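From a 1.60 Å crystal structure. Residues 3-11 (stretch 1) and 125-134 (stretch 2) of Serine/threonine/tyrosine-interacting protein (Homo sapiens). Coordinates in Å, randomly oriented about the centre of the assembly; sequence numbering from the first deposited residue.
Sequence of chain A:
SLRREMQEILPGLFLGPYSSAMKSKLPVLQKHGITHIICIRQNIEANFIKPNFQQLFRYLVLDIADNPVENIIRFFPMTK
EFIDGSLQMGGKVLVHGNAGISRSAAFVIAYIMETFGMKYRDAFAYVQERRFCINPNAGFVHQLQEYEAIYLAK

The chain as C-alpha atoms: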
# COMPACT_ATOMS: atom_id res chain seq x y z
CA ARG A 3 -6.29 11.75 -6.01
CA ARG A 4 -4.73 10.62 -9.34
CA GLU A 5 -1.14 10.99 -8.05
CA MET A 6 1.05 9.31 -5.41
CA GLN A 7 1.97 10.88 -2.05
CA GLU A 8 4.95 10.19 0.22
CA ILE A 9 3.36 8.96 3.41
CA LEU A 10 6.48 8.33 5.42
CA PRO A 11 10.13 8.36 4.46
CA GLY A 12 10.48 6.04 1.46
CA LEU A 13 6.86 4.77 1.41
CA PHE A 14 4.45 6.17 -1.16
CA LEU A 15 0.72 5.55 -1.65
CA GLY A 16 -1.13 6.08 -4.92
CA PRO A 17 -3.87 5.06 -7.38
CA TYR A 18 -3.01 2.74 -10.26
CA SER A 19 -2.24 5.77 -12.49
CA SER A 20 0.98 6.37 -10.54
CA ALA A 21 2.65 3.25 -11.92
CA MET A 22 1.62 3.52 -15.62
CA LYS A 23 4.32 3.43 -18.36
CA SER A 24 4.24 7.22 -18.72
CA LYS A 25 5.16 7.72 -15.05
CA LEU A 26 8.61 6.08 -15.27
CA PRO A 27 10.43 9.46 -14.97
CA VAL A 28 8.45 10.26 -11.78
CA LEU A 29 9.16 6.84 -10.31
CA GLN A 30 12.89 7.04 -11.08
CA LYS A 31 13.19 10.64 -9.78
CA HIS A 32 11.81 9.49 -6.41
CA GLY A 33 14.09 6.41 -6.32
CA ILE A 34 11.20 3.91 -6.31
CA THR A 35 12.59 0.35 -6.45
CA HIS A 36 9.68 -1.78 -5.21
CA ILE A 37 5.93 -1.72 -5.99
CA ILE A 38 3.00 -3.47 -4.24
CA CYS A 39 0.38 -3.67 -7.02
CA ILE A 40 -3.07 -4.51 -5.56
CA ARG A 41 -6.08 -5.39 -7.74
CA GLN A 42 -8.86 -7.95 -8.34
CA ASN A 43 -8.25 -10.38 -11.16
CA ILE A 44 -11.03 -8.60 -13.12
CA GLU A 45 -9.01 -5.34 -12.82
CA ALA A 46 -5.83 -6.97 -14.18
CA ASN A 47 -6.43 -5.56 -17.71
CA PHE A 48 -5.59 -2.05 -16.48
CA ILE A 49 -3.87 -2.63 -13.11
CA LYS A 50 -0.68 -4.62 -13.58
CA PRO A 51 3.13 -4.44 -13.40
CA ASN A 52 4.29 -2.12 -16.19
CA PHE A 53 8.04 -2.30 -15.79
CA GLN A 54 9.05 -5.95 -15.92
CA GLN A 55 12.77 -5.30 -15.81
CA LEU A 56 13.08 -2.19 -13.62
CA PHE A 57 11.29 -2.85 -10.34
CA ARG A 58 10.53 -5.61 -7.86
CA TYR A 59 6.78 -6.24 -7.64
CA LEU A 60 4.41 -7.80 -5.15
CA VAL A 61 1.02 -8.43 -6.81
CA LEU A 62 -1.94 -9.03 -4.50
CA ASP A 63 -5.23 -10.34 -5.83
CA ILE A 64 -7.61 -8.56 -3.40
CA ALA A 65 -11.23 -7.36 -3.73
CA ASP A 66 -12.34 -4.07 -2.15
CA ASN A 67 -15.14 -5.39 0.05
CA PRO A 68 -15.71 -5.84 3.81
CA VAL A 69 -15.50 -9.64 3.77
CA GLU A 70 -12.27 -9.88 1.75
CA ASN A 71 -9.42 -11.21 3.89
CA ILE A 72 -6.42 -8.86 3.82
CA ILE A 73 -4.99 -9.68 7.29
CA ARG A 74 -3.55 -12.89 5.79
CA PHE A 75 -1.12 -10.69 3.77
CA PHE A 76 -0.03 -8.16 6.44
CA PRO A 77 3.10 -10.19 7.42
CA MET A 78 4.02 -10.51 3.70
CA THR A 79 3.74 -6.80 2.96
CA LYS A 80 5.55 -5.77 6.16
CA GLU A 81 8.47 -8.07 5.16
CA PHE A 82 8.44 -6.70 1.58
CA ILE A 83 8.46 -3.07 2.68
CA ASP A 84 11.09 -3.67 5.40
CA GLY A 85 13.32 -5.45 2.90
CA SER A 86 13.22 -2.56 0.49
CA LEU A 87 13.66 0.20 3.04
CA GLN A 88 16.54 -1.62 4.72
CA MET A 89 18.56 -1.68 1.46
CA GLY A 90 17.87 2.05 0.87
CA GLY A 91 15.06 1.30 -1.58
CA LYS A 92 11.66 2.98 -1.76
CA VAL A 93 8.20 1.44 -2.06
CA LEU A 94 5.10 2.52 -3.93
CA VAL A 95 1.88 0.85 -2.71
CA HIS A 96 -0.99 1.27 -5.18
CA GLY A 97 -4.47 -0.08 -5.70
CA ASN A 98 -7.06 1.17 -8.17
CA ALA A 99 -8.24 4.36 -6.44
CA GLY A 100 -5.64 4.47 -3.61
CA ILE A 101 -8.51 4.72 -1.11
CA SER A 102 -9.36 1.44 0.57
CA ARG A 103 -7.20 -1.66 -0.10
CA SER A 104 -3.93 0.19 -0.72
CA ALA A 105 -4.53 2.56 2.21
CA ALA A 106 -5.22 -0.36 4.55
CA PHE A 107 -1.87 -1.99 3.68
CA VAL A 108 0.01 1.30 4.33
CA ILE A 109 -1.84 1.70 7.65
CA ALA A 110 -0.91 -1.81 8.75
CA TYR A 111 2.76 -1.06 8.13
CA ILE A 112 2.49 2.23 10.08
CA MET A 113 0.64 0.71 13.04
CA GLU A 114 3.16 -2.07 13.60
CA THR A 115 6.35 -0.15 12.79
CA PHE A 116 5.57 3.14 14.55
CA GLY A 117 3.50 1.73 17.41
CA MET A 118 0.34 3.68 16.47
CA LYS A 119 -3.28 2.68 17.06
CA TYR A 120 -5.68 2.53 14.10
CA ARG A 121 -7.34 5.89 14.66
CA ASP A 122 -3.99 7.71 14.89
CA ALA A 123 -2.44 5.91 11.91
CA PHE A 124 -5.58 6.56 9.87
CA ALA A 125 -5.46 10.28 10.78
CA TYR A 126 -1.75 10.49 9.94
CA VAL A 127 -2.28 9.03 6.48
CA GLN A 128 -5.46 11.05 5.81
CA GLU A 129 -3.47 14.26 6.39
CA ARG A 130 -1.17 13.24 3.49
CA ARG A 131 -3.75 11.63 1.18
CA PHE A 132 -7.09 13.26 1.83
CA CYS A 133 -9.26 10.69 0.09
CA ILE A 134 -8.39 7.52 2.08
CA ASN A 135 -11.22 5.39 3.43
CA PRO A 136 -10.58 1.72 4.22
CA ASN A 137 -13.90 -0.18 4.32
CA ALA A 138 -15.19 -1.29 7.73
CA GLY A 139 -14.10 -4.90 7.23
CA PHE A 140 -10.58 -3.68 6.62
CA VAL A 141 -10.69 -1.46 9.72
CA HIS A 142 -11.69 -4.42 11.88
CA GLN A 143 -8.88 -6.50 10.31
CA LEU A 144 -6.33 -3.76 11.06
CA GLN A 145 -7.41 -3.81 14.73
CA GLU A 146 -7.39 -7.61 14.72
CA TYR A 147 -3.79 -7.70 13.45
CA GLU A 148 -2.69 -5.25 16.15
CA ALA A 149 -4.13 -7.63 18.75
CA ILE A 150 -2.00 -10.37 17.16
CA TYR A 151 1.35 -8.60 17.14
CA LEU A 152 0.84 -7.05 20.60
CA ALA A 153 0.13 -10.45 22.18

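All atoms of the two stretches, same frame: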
# COMPACT_ATOMS: atom_id res chain seq x y z
N ARG A 3 -5.60 13.08 -5.93
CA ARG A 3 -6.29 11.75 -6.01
C ARG A 3 -5.74 10.84 -7.11
O ARG A 3 -5.66 9.61 -6.91
CB ARG A 3 -7.83 11.94 -6.14
CG ARG A 3 -8.62 10.84 -6.91
CD ARG A 3 -8.84 9.58 -6.09
NE ARG A 3 -9.60 8.60 -6.85
CZ ARG A 3 -9.08 7.79 -7.78
NH1 ARG A 3 -9.89 6.95 -8.44
NH2 ARG A 3 -7.77 7.81 -8.05
N ARG A 4 -5.32 11.42 -8.24
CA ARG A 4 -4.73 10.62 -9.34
C ARG A 4 -3.19 10.60 -9.35
O ARG A 4 -2.57 10.21 -10.34
CB ARG A 4 -5.31 11.06 -10.70
CG ARG A 4 -6.84 10.89 -10.78
CD ARG A 4 -7.39 11.02 -12.21
NE ARG A 4 -7.17 9.82 -13.01
CZ ARG A 4 -7.98 8.75 -13.00
NH1 ARG A 4 -9.06 8.73 -12.23
NH2 ARG A 4 -7.69 7.70 -13.76
N GLU A 5 -2.59 11.01 -8.24
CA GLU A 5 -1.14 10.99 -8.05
C GLU A 5 -0.76 10.32 -6.74
O GLU A 5 -1.60 10.13 -5.85
CB GLU A 5 -0.54 12.41 -8.12
CG GLU A 5 -1.02 13.37 -7.04
CD GLU A 5 -0.53 14.81 -7.26
OE1 GLU A 5 0.01 15.11 -8.34
OE2 GLU A 5 -0.65 15.63 -6.32
N MET A 6 0.52 9.95 -6.63
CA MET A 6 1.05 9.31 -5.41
C MET A 6 1.58 10.35 -4.41
O MET A 6 2.11 11.41 -4.82
CB MET A 6 2.14 8.27 -5.75
CG MET A 6 3.50 8.82 -6.23
SD MET A 6 4.83 7.60 -6.56
CE MET A 6 6.22 8.71 -6.90
N GLN A 7 1.42 10.05 -3.12
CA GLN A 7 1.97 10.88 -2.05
C GLN A 7 2.99 10.10 -1.23
O GLN A 7 2.79 8.93 -0.97
CB GLN A 7 0.86 11.37 -1.13
CG GLN A 7 0.02 12.47 -1.78
CD GLN A 7 -1.10 11.90 -2.59
OE1 GLN A 7 -1.76 10.96 -2.14
NE2 GLN A 7 -1.36 12.45 -3.77
N GLU A 8 4.08 10.76 -0.81
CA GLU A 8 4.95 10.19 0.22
C GLU A 8 4.27 10.24 1.57
O GLU A 8 3.92 11.31 2.08
CB GLU A 8 6.33 10.88 0.29
CG GLU A 8 7.39 9.98 0.96
CD GLU A 8 8.86 10.44 0.77
OE1 GLU A 8 9.13 11.43 0.04
OE2 GLU A 8 9.77 9.82 1.36
N ILE A 9 4.09 9.07 2.16
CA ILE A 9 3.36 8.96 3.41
C ILE A 9 4.32 9.00 4.59
O ILE A 9 4.06 9.64 5.63
CB ILE A 9 2.55 7.65 3.45
CG1 ILE A 9 1.53 7.59 2.28
CG2 ILE A 9 1.87 7.49 4.80
CD1 ILE A 9 0.57 8.79 2.21
N LEU A 10 5.41 8.27 4.45
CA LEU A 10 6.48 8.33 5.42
C LEU A 10 7.77 8.14 4.65
O LEU A 10 7.74 7.80 3.48
CB LEU A 10 6.30 7.32 6.56
CG LEU A 10 6.25 5.81 6.33
CD1 LEU A 10 7.61 5.15 6.49
CD2 LEU A 10 5.25 5.16 7.27
N PRO A 11 8.91 8.41 5.28
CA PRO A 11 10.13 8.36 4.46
C PRO A 11 10.29 7.07 3.65
O PRO A 11 10.41 5.97 4.21
CB PRO A 11 11.23 8.53 5.48
CG PRO A 11 10.62 9.31 6.57
CD PRO A 11 9.19 8.82 6.67
N ALA A 125 -5.55 8.81 10.83
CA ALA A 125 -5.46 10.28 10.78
C ALA A 125 -4.16 10.79 10.13
O ALA A 125 -4.16 11.77 9.37
CB ALA A 125 -5.66 10.87 12.19
N TYR A 126 -3.06 10.12 10.44
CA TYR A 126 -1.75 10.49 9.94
C TYR A 126 -1.74 10.36 8.41
O TYR A 126 -1.27 11.24 7.68
CB TYR A 126 -0.67 9.59 10.58
CG TYR A 126 0.67 9.82 9.98
CD1 TYR A 126 1.56 10.72 10.55
CD2 TYR A 126 1.04 9.19 8.78
CE1 TYR A 126 2.79 10.96 9.98
CE2 TYR A 126 2.27 9.42 8.19
CZ TYR A 126 3.14 10.30 8.79
OH TYR A 126 4.36 10.55 8.20
N VAL A 127 -2.29 9.26 7.92
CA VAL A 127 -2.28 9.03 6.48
C VAL A 127 -3.27 9.95 5.77
O VAL A 127 -2.96 10.47 4.71
CB VAL A 127 -2.52 7.54 6.11
CG1 VAL A 127 -2.59 7.33 4.58
CG2 VAL A 127 -1.45 6.70 6.70
N GLN A 128 -4.43 10.16 6.37
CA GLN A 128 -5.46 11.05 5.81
C GLN A 128 -4.92 12.48 5.61
O GLN A 128 -5.27 13.18 4.65
CB GLN A 128 -6.66 11.05 6.75
CG GLN A 128 -7.91 11.73 6.23
CD GLN A 128 -9.02 11.72 7.27
OE1 GLN A 128 -8.80 12.08 8.45
NE2 GLN A 128 -10.21 11.31 6.86
N GLU A 129 -4.03 12.91 6.51
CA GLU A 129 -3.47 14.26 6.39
C GLU A 129 -2.61 14.39 5.12
O GLU A 129 -2.53 15.48 4.53
CB GLU A 129 -2.68 14.63 7.66
CG GLU A 129 -3.56 14.78 8.90
CD GLU A 129 -4.08 16.19 9.16
OE1 GLU A 129 -4.30 16.97 8.18
OE2 GLU A 129 -4.29 16.52 10.36
N ARG A 130 -2.03 13.27 4.69
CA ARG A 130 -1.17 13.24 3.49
C ARG A 130 -1.94 12.91 2.21
O ARG A 130 -1.63 13.45 1.14
CB ARG A 130 -0.06 12.22 3.66
CG ARG A 130 1.17 12.71 4.41
CD ARG A 130 1.31 12.02 5.74
NE ARG A 130 2.23 12.74 6.62
CZ ARG A 130 1.91 13.24 7.81
NH1 ARG A 130 2.83 13.87 8.52
NH2 ARG A 130 0.69 13.10 8.32
N ARG A 131 -2.90 11.99 2.31
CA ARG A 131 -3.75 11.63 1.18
C ARG A 131 -5.21 11.73 1.62
O ARG A 131 -5.79 10.82 2.24
CB ARG A 131 -3.41 10.23 0.64
CG ARG A 131 -4.21 9.88 -0.64
CD ARG A 131 -3.74 8.54 -1.20
NE ARG A 131 -4.55 8.11 -2.35
CZ ARG A 131 -4.49 8.64 -3.57
NH1 ARG A 131 -3.66 9.65 -3.84
NH2 ARG A 131 -5.30 8.18 -4.52
N PHE A 132 -5.81 12.86 1.28
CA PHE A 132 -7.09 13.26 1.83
C PHE A 132 -8.24 12.28 1.60
O PHE A 132 -9.20 12.27 2.37
CB PHE A 132 -7.47 14.66 1.31
CG PHE A 132 -7.94 14.69 -0.12
CD1 PHE A 132 -9.26 14.35 -0.43
CD2 PHE A 132 -7.09 15.10 -1.13
CE1 PHE A 132 -9.72 14.38 -1.75
CE2 PHE A 132 -7.54 15.15 -2.45
CZ PHE A 132 -8.86 14.78 -2.77
N CYS A 133 -8.13 11.46 0.56
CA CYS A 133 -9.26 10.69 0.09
C CYS A 133 -9.33 9.28 0.69
O CYS A 133 -10.28 8.54 0.36
CB CYS A 133 -9.23 10.63 -1.44
SG CYS A 133 -7.81 9.77 -2.09
N ILE A 134 -8.40 8.91 1.59
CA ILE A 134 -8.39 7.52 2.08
C ILE A 134 -9.59 7.13 2.94
O ILE A 134 -10.13 7.95 3.72
CB ILE A 134 -7.04 7.08 2.78
CG1 ILE A 134 -6.87 7.76 4.14
CG2 ILE A 134 -5.87 7.31 1.87
CD1 ILE A 134 -6.05 6.94 5.17

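Ile9 and Arg131 have the most surface covered by the other stretch, and they make contact by opposite means: one packs a hydrocarbon side chain against a helix, the other spends a guanidinium on a backbone carbonyl and a side-chain amide oxygen of stretch 1. Strand 7-10 runs nearly antiparallel to helix 125-130, at 156° between their directions, with the axes 8.7 Å apart at closest approach. Together the stretches bury 514 Å².

Ile9 gives up the most area, 100 Å². Its CA-to-CB bond points sideways, yet the end of the side chain comes nearer the helix. With both chi angles in m, CD1 of Ile9 lies 3.8 Å from CB of Arg130, while CG2 of Ile9 sits 3.9 Å from both CG2 of Val127 and CE2 of Tyr126. A branched side chain suits this place: it offers CG2 and CD1 to different helix residues. Val127, also branched and buried, answers with a methyl and leaves no polar group to satisfy. The backbone of Ile9 is used as well. Tyr126 OH donates a hydrogen bond to Ile9 O at 2.7 Å, and the carbonyl lies near the plane of the ring, at its edge. Tyrosine thus offers carbon to the isoleucine side chain and a donor to its main chain.

Arg131 follows the helical segment and covers 91 Å². Chi1 to chi3 all in t extend its chain, so the guanidinium lies beside Arg3, Glu5 and Gln7. There Arg131 NH2 donates to Arg3 O at 2.8 Å and Arg131 NH1 donates to Gln7 OE1 at 2.9 Å; both acceptors lie near the guanidinium plane, where its hydrogens point. Glu5 O is 2.9 Å from Arg131 NH1. A buried arginine needs such company, and further hydrogen bonds elsewhere in the structure engage NE and NH2. Gln7, whose CA-to-CB bond points toward stretch 2, brings a neutral acceptor to Arg131, while CG of Gln7 packs 3.5 Å from Arg130 O.

Arg130 borders the isoleucine with the aliphatic part of its chain: CD of Arg130 is 3.6 Å from Ile9 O. Arg130 NH2 turns back to donate to Tyr126 O at 2.8 Å, so the charged end is tied to its own helix while the methylenes cover the strand.

At the far end, Arg3 places CD 4.1 Å from SG of Cys133, a small side chain whose CA-to-CB bond points toward stretch 1 from within the type I turn 131-134. Arg3 NH2 comes within 4.3 Å of Arg131 NH2, a like-charge approach that accompanies the bond to the Arg3 carbonyl.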